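Local coordinates for anti-sigma-factor antagonist (STAS) domain protein (Moorella thermoacetica, PDB 3ZXN) that probably serves as an RsbS-type STAS-domain component of the bacterial stressosome, a modular system that controls signalling, at residues 12-18 against 44-50; 3-7 against 29-34; 78-83 against 101-107. The protein carries 1 engineered substitution. All blocks are in the same frame, centred on the assembly; numbering follows the deposited sequence.

Contact 1. Residues 12-18 against 44-50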
# COMPACT_ATOMS: atom_id res chain seq x y z
N ASP A 12 9.85 2.83 12.37
CA ASP A 12 8.94 1.70 12.61
C ASP A 12 7.74 1.59 11.67
O ASP A 12 6.87 0.75 11.88
CB ASP A 12 8.44 1.67 14.06
CG ASP A 12 9.52 1.32 15.05
OD1 ASP A 12 10.40 0.49 14.71
OD2 ASP A 12 9.49 1.87 16.17
N TYR A 13 7.70 2.44 10.65
CA TYR A 13 6.68 2.34 9.60
C TYR A 13 7.26 1.68 8.36
O TYR A 13 8.36 2.02 7.92
CB TYR A 13 6.11 3.72 9.25
CG TYR A 13 5.27 4.32 10.34
CD1 TYR A 13 3.92 4.03 10.42
CD2 TYR A 13 5.82 5.16 11.31
CE1 TYR A 13 3.13 4.57 11.42
CE2 TYR A 13 5.04 5.70 12.32
CZ TYR A 13 3.69 5.39 12.37
OH TYR A 13 2.89 5.91 13.36
N TRP A 14 6.52 0.71 7.81
CA TRP A 14 6.89 0.11 6.55
C TRP A 14 6.55 1.10 5.46
O TRP A 14 5.48 1.70 5.48
CB TRP A 14 6.05 -1.18 6.31
CG TRP A 14 6.22 -2.22 7.39
CD1 TRP A 14 5.32 -2.53 8.39
CD2 TRP A 14 7.35 -3.06 7.59
NE1 TRP A 14 5.83 -3.54 9.19
CE2 TRP A 14 7.07 -3.88 8.72
CE3 TRP A 14 8.56 -3.22 6.92
CZ2 TRP A 14 7.97 -4.84 9.18
CZ3 TRP A 14 9.46 -4.17 7.39
CH2 TRP A 14 9.16 -4.97 8.51
N VAL A 15 7.48 1.27 4.51
CA VAL A 15 7.29 2.17 3.38
C VAL A 15 7.66 1.46 2.07
O VAL A 15 8.75 0.88 1.95
CB VAL A 15 8.18 3.46 3.50
CG1 VAL A 15 8.11 4.24 2.22
CG2 VAL A 15 7.76 4.31 4.70
N VAL A 16 6.75 1.51 1.11
CA VAL A 16 6.93 0.83 -0.17
C VAL A 16 6.47 1.74 -1.30
O VAL A 16 5.42 2.36 -1.21
CB VAL A 16 6.06 -0.47 -0.24
CG1 VAL A 16 6.11 -1.07 -1.65
CG2 VAL A 16 6.50 -1.48 0.80
N ALA A 17 7.25 1.81 -2.37
CA ALA A 17 6.79 2.47 -3.59
C ALA A 17 6.80 1.48 -4.73
O ALA A 17 7.83 0.89 -5.04
CB ALA A 17 7.64 3.70 -3.92
N ILE A 18 5.65 1.30 -5.36
CA ILE A 18 5.52 0.35 -6.45
C ILE A 18 5.79 1.04 -7.78
O ILE A 18 5.11 2.00 -8.14
CB ILE A 18 4.13 -0.30 -6.46
CG1 ILE A 18 3.93 -1.13 -5.19
CG2 ILE A 18 3.96 -1.19 -7.69
CD1 ILE A 18 2.51 -1.64 -5.02
N LYS A 44 4.55 -0.03 13.10
CA LYS A 44 3.46 0.85 13.52
C LYS A 44 2.46 1.06 12.40
O LYS A 44 1.37 1.60 12.63
CB LYS A 44 4.01 2.22 13.97
CG LYS A 44 4.81 2.17 15.27
CD LYS A 44 5.35 3.58 15.62
CE LYS A 44 6.09 3.57 16.95
NZ LYS A 44 6.47 4.96 17.37
N GLY A 45 2.82 0.66 11.19
CA GLY A 45 1.94 0.92 10.06
C GLY A 45 2.62 0.69 8.73
O GLY A 45 3.81 0.39 8.67
N LEU A 46 1.85 0.86 7.66
CA LEU A 46 2.30 0.54 6.33
C LEU A 46 1.83 1.62 5.36
O LEU A 46 0.66 1.98 5.34
CB LEU A 46 1.74 -0.84 5.91
CG LEU A 46 1.86 -1.24 4.44
CD1 LEU A 46 3.31 -1.28 4.04
CD2 LEU A 46 1.20 -2.61 4.19
N VAL A 47 2.77 2.14 4.57
CA VAL A 47 2.45 3.11 3.51
C VAL A 47 2.88 2.54 2.17
O VAL A 47 4.03 2.12 2.01
CB VAL A 47 3.21 4.45 3.69
CG1 VAL A 47 2.70 5.47 2.66
CG2 VAL A 47 3.08 4.97 5.10
N ILE A 48 1.96 2.50 1.21
CA ILE A 48 2.31 2.02 -0.11
C ILE A 48 1.96 3.07 -1.15
O ILE A 48 0.81 3.50 -1.23
CB ILE A 48 1.56 0.72 -0.49
CG1 ILE A 48 1.94 -0.42 0.47
CG2 ILE A 48 1.90 0.36 -1.93
CD1 ILE A 48 1.20 -1.77 0.12
N ASP A 49 2.94 3.47 -1.96
CA ASP A 49 2.72 4.50 -2.97
C ASP A 49 2.68 3.89 -4.36
O ASP A 49 3.55 3.11 -4.72
CB ASP A 49 3.80 5.59 -2.91
CG ASP A 49 3.55 6.71 -3.92
OD1 ASP A 49 3.90 6.54 -5.11
OD2 ASP A 49 3.01 7.75 -3.51
N ILE A 50 1.68 4.28 -5.14
CA ILE A 50 1.54 3.77 -6.50
C ILE A 50 1.60 4.83 -7.59
O ILE A 50 1.15 4.58 -8.71
CB ILE A 50 0.23 2.94 -6.64
CG1 ILE A 50 -0.99 3.81 -6.29
CG2 ILE A 50 0.30 1.75 -5.72
CD1 ILE A 50 -2.37 3.18 -6.68
O HOH W 1 0.26 4.18 13.75
O HOH W 2 5.24 4.72 -7.08
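Trp14 to Ala17 run parallel to Leu46 to Asp49, the two strand axes 4.6 Å apart and 9° from aligned, and Trp14 and Val16 give and accept the backbone bonds that join them. Val16 N, for example, donates to Val47 O (2.9 Å), and Val16 O receives Asp49 N. The ladder runs on past both strand ends, through a nearly straight bond from Ile18 N to Asp49 O (2.8 Å) and another from Lys44 N to Asp12 O (2.7 Å). Lys44 lays its CB over one face of the Tyr13 ring, 3.7 Å from the centroid, in a CH-pi contact. With CG beside its backbone N (chi1 -70°), Tyr13 also reaches Gly45, where any side chain would be tight against ring atom CD1; glycine suits that place. A water links Tyr13 OH to Lys44 O. Apolar groups fill the face bearing Trp14 and Val16: Leu46 CD1 meets Trp14 CB at 3.6 Å, and Ile48 CG2 meets Ile18 CD1 at 3.7 Å. These central strands of the STAS sheet are covered on that face by Phe30, Leu34 and Ile38 of helix 25-38, while Tyr13 and Val47 turn to helix 107-118 and strand 78-81 flanks Leu46 and Ile48.

Contact 2. Residues 3-7 against 29-34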
# COMPACT_ATOMS: atom_id res chain seq x y z
N SER A 3 13.83 -10.06 -3.89
CA SER A 3 13.84 -8.69 -3.39
C SER A 3 14.10 -7.68 -4.50
O SER A 3 15.19 -7.10 -4.58
CB SER A 3 14.88 -8.51 -2.28
OG SER A 3 14.53 -9.21 -1.09
N ARG A 4 13.11 -7.47 -5.37
CA ARG A 4 13.23 -6.45 -6.42
C ARG A 4 12.63 -5.13 -5.92
O ARG A 4 13.32 -4.11 -5.89
CB ARG A 4 12.53 -6.91 -7.70
CG ARG A 4 12.76 -6.00 -8.91
CD ARG A 4 11.81 -6.38 -10.05
NE ARG A 4 12.13 -5.68 -11.30
CZ ARG A 4 11.32 -5.65 -12.36
NH1 ARG A 4 10.15 -6.26 -12.33
NH2 ARG A 4 11.69 -5.00 -13.46
N VAL A 5 11.36 -5.17 -5.54
CA VAL A 5 10.69 -4.01 -4.94
C VAL A 5 11.17 -3.81 -3.51
O VAL A 5 10.87 -4.62 -2.62
CB VAL A 5 9.15 -4.18 -4.94
CG1 VAL A 5 8.48 -2.97 -4.30
CG2 VAL A 5 8.64 -4.39 -6.36
N PRO A 6 11.93 -2.73 -3.27
CA PRO A 6 12.46 -2.47 -1.93
C PRO A 6 11.35 -2.24 -0.92
O PRO A 6 10.37 -1.54 -1.18
CB PRO A 6 13.28 -1.18 -2.12
CG PRO A 6 13.63 -1.17 -3.57
CD PRO A 6 12.42 -1.75 -4.25
N ILE A 7 11.52 -2.82 0.26
CA ILE A 7 10.61 -2.59 1.35
C ILE A 7 11.39 -1.89 2.45
O ILE A 7 12.25 -2.51 3.07
CB ILE A 7 10.04 -3.92 1.88
CG1 ILE A 7 9.27 -4.64 0.76
CG2 ILE A 7 9.18 -3.67 3.12
CD1 ILE A 7 8.87 -6.08 1.09
N GLN A 29 5.57 -11.77 -6.27
CA GLN A 29 6.78 -11.87 -5.47
C GLN A 29 6.83 -10.76 -4.42
O GLN A 29 7.23 -10.98 -3.28
CB GLN A 29 8.01 -11.78 -6.37
CG GLN A 29 9.33 -11.63 -5.64
CD GLN A 29 10.50 -11.51 -6.61
OE1 GLN A 29 10.50 -12.12 -7.68
NE2 GLN A 29 11.49 -10.70 -6.24
N PHE A 30 6.41 -9.56 -4.82
CA PHE A 30 6.41 -8.43 -3.91
C PHE A 30 5.39 -8.61 -2.79
O PHE A 30 5.72 -8.43 -1.62
CB PHE A 30 6.13 -7.12 -4.66
CG PHE A 30 5.50 -6.07 -3.79
CD1 PHE A 30 6.22 -5.49 -2.76
CD2 PHE A 30 4.19 -5.69 -3.99
CE1 PHE A 30 5.64 -4.54 -1.95
CE2 PHE A 30 3.60 -4.73 -3.17
CZ PHE A 30 4.34 -4.15 -2.15
N LYS A 31 4.16 -8.97 -3.15
CA LYS A 31 3.10 -9.20 -2.16
C LYS A 31 3.53 -10.23 -1.12
O LYS A 31 3.34 -10.03 0.08
CB LYS A 31 1.82 -9.65 -2.85
CG LYS A 31 0.61 -9.72 -1.93
CD LYS A 31 -0.48 -10.54 -2.55
CE LYS A 31 -0.01 -11.98 -2.78
NZ LYS A 31 -1.14 -12.83 -3.24
N GLU A 32 4.14 -11.31 -1.59
CA GLU A 32 4.60 -12.37 -0.70
C GLU A 32 5.66 -11.88 0.28
O GLU A 32 5.59 -12.17 1.47
CB GLU A 32 5.12 -13.56 -1.51
CG GLU A 32 4.01 -14.34 -2.21
CD GLU A 32 4.54 -15.45 -3.10
OE1 GLU A 32 5.75 -15.46 -3.40
OE2 GLU A 32 3.72 -16.31 -3.51
N GLU A 33 6.65 -11.15 -0.23
CA GLU A 33 7.70 -10.63 0.64
C GLU A 33 7.15 -9.60 1.63
O GLU A 33 7.54 -9.57 2.81
CB GLU A 33 8.85 -10.02 -0.18
CG GLU A 33 9.97 -9.44 0.69
CD GLU A 33 11.11 -8.81 -0.12
OE1 GLU A 33 10.99 -8.70 -1.36
OE2 GLU A 33 12.12 -8.41 0.51
N LEU A 34 6.25 -8.74 1.16
CA LEU A 34 5.67 -7.72 2.03
C LEU A 34 4.92 -8.40 3.18
O LEU A 34 5.12 -8.08 4.35
CB LEU A 34 4.72 -6.79 1.26
CG LEU A 34 4.07 -5.69 2.12
CD1 LEU A 34 5.11 -4.68 2.63
CD2 LEU A 34 2.96 -4.97 1.36
O HOH W 3 9.69 -7.22 -2.94
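Val5 and Ile7 lay the N-terminal segment of the STAS domain, an alpha/beta fold, against helix 25-38, just before the chain enters the edge strand 7-10. On the helix, Gln29 and Glu33, like Phe30 and Leu34, stand one turn apart, so the two pairs give the loop a continuous flank to rest on. Val5 is short and branched, which suits a place close to the helix: its CG1 touches Phe30 CD1 at 3.7 Å, and its CG2 lies near Phe30 CB, the valine crossing the phenylalanine at a slant. Phe30 itself is buried and also packs on Val16 and Ile18, so its ring joins loop, helix and sheet.

Ile7 holds CG1 beside its backbone N (chi1 -60°) and is extended from there, which carries CD1 in toward the helix. That methyl group meets Glu33 CG at 3.6 Å and Leu34 CA at 3.7 Å; the side chains of Ile7 and Glu33 run alongside each other, pointing opposite ways, the isoleucine methyl lying along the glutamate chain from CB to CD. Glu33 is itself stretched out, CG anti to the backbone N (chi1 179°) and CD continuing the line, and this takes its carboxylate beyond the helix to the loop. There Ser3 OG donates to Glu33 OE2 at 3.0 Å, meeting the oxygen from above, 40° out of the carboxylate plane. A glutamate suits the place because its methylene groups pack on Ile7 while its carboxylate reaches Ser3, where a small serine at the exposed end of the segment offers its hydroxyl. The other carboxylate oxygen, Glu33 OE1, accepts from a water that also donates to Val5 O at 2.9 Å, and this same water lies in the plane of the Phe30 ring, at its edge.

Contact 3. Residues 78-83 against 101-107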
# COMPACT_ATOMS: atom_id res chain seq x y z
N PHE A 78 -2.87 1.26 7.60
CA PHE A 78 -2.43 1.16 6.22
C PHE A 78 -2.93 2.37 5.43
O PHE A 78 -4.10 2.69 5.50
CB PHE A 78 -3.02 -0.13 5.59
CG PHE A 78 -2.83 -0.24 4.10
CD1 PHE A 78 -1.57 -0.12 3.53
CD2 PHE A 78 -3.90 -0.52 3.27
CE1 PHE A 78 -1.40 -0.24 2.15
CE2 PHE A 78 -3.73 -0.65 1.90
CZ PHE A 78 -2.48 -0.51 1.34
N VAL A 79 -2.02 3.03 4.71
CA VAL A 79 -2.42 4.14 3.84
C VAL A 79 -1.86 3.92 2.42
O VAL A 79 -0.71 3.53 2.24
CB VAL A 79 -2.01 5.53 4.43
CG1 VAL A 79 -0.51 5.64 4.58
CG2 VAL A 79 -2.57 6.68 3.58
N LEU A 80 -2.72 4.15 1.43
CA LEU A 80 -2.36 4.02 0.02
C LEU A 80 -2.21 5.43 -0.53
O LEU A 80 -3.06 6.28 -0.27
CB LEU A 80 -3.48 3.30 -0.74
CG LEU A 80 -3.23 2.98 -2.22
CD1 LEU A 80 -2.11 1.95 -2.37
CD2 LEU A 80 -4.52 2.49 -2.90
N THR A 81 -1.11 5.69 -1.24
CA THR A 81 -0.77 7.05 -1.66
C THR A 81 -0.43 7.14 -3.15
O THR A 81 -0.10 6.14 -3.79
CB THR A 81 0.41 7.66 -0.82
OG1 THR A 81 1.64 7.01 -1.14
CG2 THR A 81 0.16 7.52 0.69
N GLY A 82 -0.52 8.37 -3.69
CA GLY A 82 -0.15 8.65 -5.08
C GLY A 82 -1.17 8.14 -6.09
O GLY A 82 -0.81 7.51 -7.07
N ILE A 83 -2.45 8.42 -5.84
CA ILE A 83 -3.56 7.92 -6.65
C ILE A 83 -4.21 9.03 -7.49
O ILE A 83 -5.00 9.83 -6.98
CB ILE A 83 -4.67 7.33 -5.78
CG1 ILE A 83 -4.10 6.28 -4.82
CG2 ILE A 83 -5.78 6.75 -6.66
CD1 ILE A 83 -5.06 5.88 -3.72
N MET A 101 -11.09 3.67 3.05
CA MET A 101 -9.72 3.41 3.50
C MET A 101 -8.90 4.69 3.57
O MET A 101 -9.27 5.70 2.98
CB MET A 101 -9.04 2.36 2.63
CG MET A 101 -8.61 2.84 1.28
SD MET A 101 -7.80 1.52 0.33
CE MET A 101 -6.25 1.34 1.19
N ALA A 102 -7.79 4.63 4.30
CA ALA A 102 -6.90 5.78 4.41
C ALA A 102 -6.09 5.94 3.13
O ALA A 102 -5.39 5.02 2.70
CB ALA A 102 -5.98 5.62 5.61
N THR A 103 -6.22 7.09 2.48
CA THR A 103 -5.39 7.39 1.33
C THR A 103 -4.72 8.76 1.56
O THR A 103 -5.24 9.58 2.31
CB THR A 103 -6.17 7.36 -0.02
OG1 THR A 103 -7.19 8.37 -0.02
CG2 THR A 103 -6.83 5.97 -0.29
N ALA A 104 -3.56 8.98 0.94
CA ALA A 104 -2.87 10.27 1.03
C ALA A 104 -2.20 10.62 -0.30
O ALA A 104 -2.09 9.80 -1.20
CB ALA A 104 -1.89 10.30 2.21
N LEU A 105 -1.78 11.88 -0.43
CA LEU A 105 -1.30 12.37 -1.72
C LEU A 105 0.05 11.77 -2.09
O LEU A 105 0.32 11.49 -3.24
CB LEU A 105 -1.19 13.91 -1.68
CG LEU A 105 -0.71 14.56 -2.98
CD1 LEU A 105 -1.65 14.18 -4.13
CD2 LEU A 105 -0.57 16.10 -2.83
N ASN A 106 0.91 11.62 -1.09
CA ASN A 106 2.27 11.17 -1.31
C ASN A 106 2.79 10.52 -0.04
O ASN A 106 2.07 10.42 0.95
CB ASN A 106 3.16 12.35 -1.71
CG ASN A 106 3.14 13.46 -0.69
OD1 ASN A 106 3.26 13.22 0.50
ND2 ASN A 106 2.96 14.68 -1.16
N LEU A 107 4.05 10.10 -0.07
CA LEU A 107 4.63 9.39 1.06
C LEU A 107 4.69 10.24 2.33
O LEU A 107 4.51 9.72 3.43
CB LEU A 107 6.02 8.84 0.74
CG LEU A 107 6.13 7.62 -0.18
CD1 LEU A 107 7.55 7.08 -0.09
CD2 LEU A 107 5.12 6.54 0.21
O HOH W 4 -6.79 2.16 5.58
O HOH W 5 -3.31 10.23 -3.91
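Leu80 uses both its N-H and its C=O toward the same neighbour: its N donates to Ala102 O at 3.1 Å, and its O accepts from Ala104 N at 3.0 Å. Past the strand end, Gly82 N donates to Ala104 O (3.3 Å) and, weakly, to Leu105 O. Gly82 has a positive phi of 74°, a turn that glycine makes easily. Two waters extend the ladder, one joining Phe78 O to Ala102 N, the other Ile83 N to Ala104 O. The hydroxyl of Thr81, OG1, bonds to Asp49 OD2 in the neighbouring strand, while its methyl CG2 meets Ala104 CB at 3.8 Å and Asn106 O at 3.5 Å; threonine supplies both characters. With a valine here, Asp49 OD2, buried in the sheet, would probably be left without its hydroxyl partner. The pairing closes the beta-alpha-beta unit of strand 78-81, helix 85-93 and strand 102-104, the last forming an edge of the sheet. Just beyond, Asn106 is the N-cap of helix 107-118, its OD1 accepting from Lys109 N. On the Leu80 face the flexible chain of Met101 bends at chi3 (-71°), bringing CE against Phe78 CE2 at 3.3 Å and Leu80 CB at 3.9 Å. Farther along, Ile83 CD1 meets Thr103 CG2 at 3.9 Å, the two side chains crossing at about a right angle.

Overall arrangement
From the N terminus, residues 3-7 open contact 2 and 12-18 open contact 1 before either is closed. Helix segment 29-34 then closes contact 2, and strand segment 44-50 closes contact 1, so the two loops cross. They meet physically where Val16 CG1 packs against Phe30 CE1, fastening the helix and the N-terminal segment to the middle of the sheet. Contact 3 follows in series, its loop running from 78-83 through helix 85-93 to 101-107. It adjoins contact 1, since strands 45-49 and 78-81 are neighbours, with Ile50 N 2.9 Å from Thr81 O. Contacts 2 and 3 do not touch; their centres lie about 19 Å apart, on opposite sides of the chain's centre.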